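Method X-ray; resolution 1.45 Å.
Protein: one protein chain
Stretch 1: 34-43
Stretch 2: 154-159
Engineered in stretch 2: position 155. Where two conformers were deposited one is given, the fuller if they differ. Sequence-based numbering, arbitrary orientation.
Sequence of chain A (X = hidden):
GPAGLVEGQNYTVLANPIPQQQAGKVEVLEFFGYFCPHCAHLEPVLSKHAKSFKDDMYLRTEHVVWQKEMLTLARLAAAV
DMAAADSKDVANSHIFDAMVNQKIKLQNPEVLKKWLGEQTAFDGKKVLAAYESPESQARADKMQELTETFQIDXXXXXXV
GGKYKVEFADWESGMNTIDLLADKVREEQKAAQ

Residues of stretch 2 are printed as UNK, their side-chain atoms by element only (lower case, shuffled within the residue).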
# COMPACT_ATOMS: atom_id res chain seq x y z
N TYR A 34 -6.32 6.91 -0.03
CA TYR A 34 -7.71 6.50 -0.29
C TYR A 34 -8.50 7.53 -1.15
O TYR A 34 -9.55 7.21 -1.71
CB TYR A 34 -8.45 6.24 1.02
CG TYR A 34 -8.11 4.93 1.69
CD1 TYR A 34 -8.26 3.72 1.02
CD2 TYR A 34 -7.68 4.91 3.01
CE1 TYR A 34 -7.99 2.49 1.65
CE2 TYR A 34 -7.40 3.69 3.65
CZ TYR A 34 -7.55 2.49 2.96
OH TYR A 34 -7.28 1.29 3.61
N PHE A 35 -7.99 8.76 -1.24
CA PHE A 35 -8.63 9.83 -2.04
C PHE A 35 -8.25 9.76 -3.51
O PHE A 35 -8.69 10.59 -4.30
CB PHE A 35 -8.12 11.19 -1.54
CG PHE A 35 -6.62 11.22 -1.38
CD1 PHE A 35 -5.79 11.23 -2.50
CD2 PHE A 35 -6.03 11.17 -0.11
CE1 PHE A 35 -4.40 11.22 -2.38
CE2 PHE A 35 -4.65 11.15 0.02
CZ PHE A 35 -3.83 11.17 -1.11
N CYS A 36 -7.39 8.81 -3.86
CA CYS A 36 -6.65 8.82 -5.12
C CYS A 36 -7.32 7.96 -6.21
O CYS A 36 -7.33 6.73 -6.12
CB CYS A 36 -5.20 8.37 -4.80
SG CYS A 36 -4.14 7.77 -6.13
N PRO A 37 -7.90 8.60 -7.26
CA PRO A 37 -8.55 7.78 -8.28
C PRO A 37 -7.67 6.75 -8.98
O PRO A 37 -8.13 5.63 -9.21
CB PRO A 37 -9.08 8.82 -9.28
CG PRO A 37 -9.29 10.05 -8.44
CD PRO A 37 -8.09 10.04 -7.53
N HIS A 38 -6.43 7.09 -9.29
CA HIS A 38 -5.56 6.12 -9.96
C HIS A 38 -5.23 4.97 -9.02
O HIS A 38 -5.06 3.83 -9.47
CB HIS A 38 -4.32 6.79 -10.54
CG HIS A 38 -4.59 7.51 -11.83
ND1 HIS A 38 -5.64 7.17 -12.66
CD2 HIS A 38 -3.94 8.52 -12.44
CE1 HIS A 38 -5.63 7.95 -13.72
NE2 HIS A 38 -4.60 8.78 -13.62
N CYS A 39 -5.14 5.27 -7.73
CA CYS A 39 -4.91 4.23 -6.72
C CYS A 39 -6.11 3.27 -6.65
O CYS A 39 -5.92 2.06 -6.48
CB CYS A 39 -4.69 4.85 -5.34
SG CYS A 39 -3.34 6.04 -5.26
N ALA A 40 -7.32 3.81 -6.77
CA ALA A 40 -8.54 2.99 -6.76
C ALA A 40 -8.59 2.08 -7.97
O ALA A 40 -9.11 0.96 -7.88
CB ALA A 40 -9.81 3.86 -6.71
N HIS A 41 -8.04 2.54 -9.10
CA HIS A 41 -7.99 1.73 -10.31
C HIS A 41 -6.90 0.68 -10.26
O HIS A 41 -7.08 -0.43 -10.76
CB HIS A 41 -7.80 2.59 -11.55
CG HIS A 41 -9.07 3.22 -12.03
ND1 HIS A 41 -9.33 4.57 -11.92
CD2 HIS A 41 -10.17 2.67 -12.61
CE1 HIS A 41 -10.52 4.83 -12.42
NE2 HIS A 41 -11.05 3.70 -12.84
N LEU A 42 -5.74 1.03 -9.70
CA LEU A 42 -4.68 0.04 -9.53
C LEU A 42 -5.11 -1.09 -8.58
O LEU A 42 -4.72 -2.24 -8.76
CB LEU A 42 -3.39 0.70 -9.00
CG LEU A 42 -2.22 -0.21 -8.60
CD1 LEU A 42 -1.76 -1.14 -9.75
CD2 LEU A 42 -1.03 0.60 -8.10
N GLU A 43 -5.91 -0.73 -7.57
CA GLU A 43 -6.26 -1.63 -6.48
C GLU A 43 -6.68 -3.04 -6.93
O GLU A 43 -6.04 -4.01 -6.52
CB GLU A 43 -7.33 -1.00 -5.58
CG GLU A 43 -7.79 -1.92 -4.44
CD GLU A 43 -6.70 -2.24 -3.43
OE1 GLU A 43 -5.68 -1.51 -3.37
OE2 GLU A 43 -6.89 -3.22 -2.67
N UNK A 154 4.20 11.28 -4.92
CA UNK A 154 3.16 10.88 -5.88
C UNK A 154 2.60 9.52 -5.52
O UNK A 154 3.31 8.68 -4.97
N UNK A 155 1.32 9.30 -5.81
CA UNK A 155 0.70 8.01 -5.57
C UNK A 155 -0.12 7.64 -6.80
O UNK A 155 -0.64 8.52 -7.49
c UNK A 155 -1.22 9.15 -4.33
c UNK A 155 -0.20 8.01 -4.30
c UNK A 155 0.65 8.08 -3.06
N UNK A 156 -0.23 6.34 -7.11
CA UNK A 156 0.42 5.23 -6.42
C UNK A 156 1.89 5.14 -6.77
O UNK A 156 2.28 5.51 -7.88
c UNK A 156 -1.08 5.91 -8.23
c UNK A 156 -0.84 4.41 -8.30
c UNK A 156 -0.30 3.99 -6.96
N UNK A 157 2.69 4.67 -5.81
CA UNK A 157 4.11 4.37 -6.04
C UNK A 157 4.34 2.93 -5.57
O UNK A 157 3.92 2.58 -4.47
o UNK A 157 4.94 6.66 -5.81
c UNK A 157 6.51 4.90 -5.28
c UNK A 157 5.04 5.34 -5.24
N UNK A 158 4.96 2.10 -6.40
CA UNK A 158 5.23 0.72 -6.00
C UNK A 158 6.72 0.48 -6.04
O UNK A 158 7.37 0.78 -7.04
c UNK A 158 4.49 -0.30 -6.91
c UNK A 158 2.97 -0.11 -6.80
c UNK A 158 4.89 -1.76 -6.55
N UNK A 159 7.25 -0.04 -4.93
CA UNK A 159 8.67 -0.32 -4.78
C UNK A 159 8.88 -1.80 -4.42
O UNK A 159 8.25 -2.32 -3.50
c UNK A 159 10.67 0.17 -3.31
c UNK A 159 9.28 0.63 -3.73
c UNK A 159 9.30 2.06 -4.28
c UNK A 159 9.18 3.14 -3.23

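Position 154 has no side-chain atoms at all, only N, CA, C and O, and nothing of it reaches stretch 1. It is Gly154. A CB built here would find nothing of stretch 1 nearby, so this contact does not demand the absence of a side chain.

Position 155 carries three carbons: one bonded to CA and bearing two more, a fork with no heteroatom. CA to CB points toward stretch 1, and the branching carbon, CB of position 155, lies 3.8 Å from Cys39 SG. One arm of the fork nears the Cys36 sulfur and the Phe35 ring. Three carbons forked at CB, with no oxygen, make valine: Val155, an engineered residue, with chi1 in the m well. Val155 CG2 lies 3.7 Å from Cys36 SG and 4.3 Å from Phe35 CE1.

Position 156 again has three carbons, but they close a ring onto the backbone N, and that ring packs against Cys39, His38 and Leu42. It is Pro156. The peptide bond before it is cis. Pro156 CD sits 3.7 Å from Cys39 SG and 4.1 Å from His38 CB, while Pro156 CB meets Leu42 CD2 at 3.7 Å. The ring thus lies along about one turn of the helix, from His38 to Leu42, and the residue has the largest area covered by the other stretch.

At position 157 one carbon carries an oxygen and a carbon, and CA to CB points away from stretch 1. This is Thr157. Thr157 OG1 turns back to donate a hydrogen bond to Gly154 O at 2.7 Å, tying the loop together behind the contact.

Position 158 shows another three-carbon fork, pointing toward stretch 1 and reaching only Leu42. It is Val158, whose CG2 lies 4.3 Å from Leu42 CD2.

Position 159 has four carbons forked at the first, one arm two carbons long: Ile159, out of reach of stretch 1.

The contact works by apolar packing, with no hydrogen bond between the stretches. Cys36, at the N-cap position, and Cys39, in the helix, are joined by a disulfide, Cys36 SG to Cys39 SG being 2.1 Å, and Val155 and Pro156 pack against its sulfurs. Cys39 SG also comes within 3.6 Å of Pro156 N, so backbone as well as side chain borders the sulfur. Leu42, one turn after His38, extends the surface to Val158. The rule is compact: a cis-proline loop lays carbon against a disulfide, and a helix leucine continues the patch.

Stretch 2 (154-159) GVPTVI
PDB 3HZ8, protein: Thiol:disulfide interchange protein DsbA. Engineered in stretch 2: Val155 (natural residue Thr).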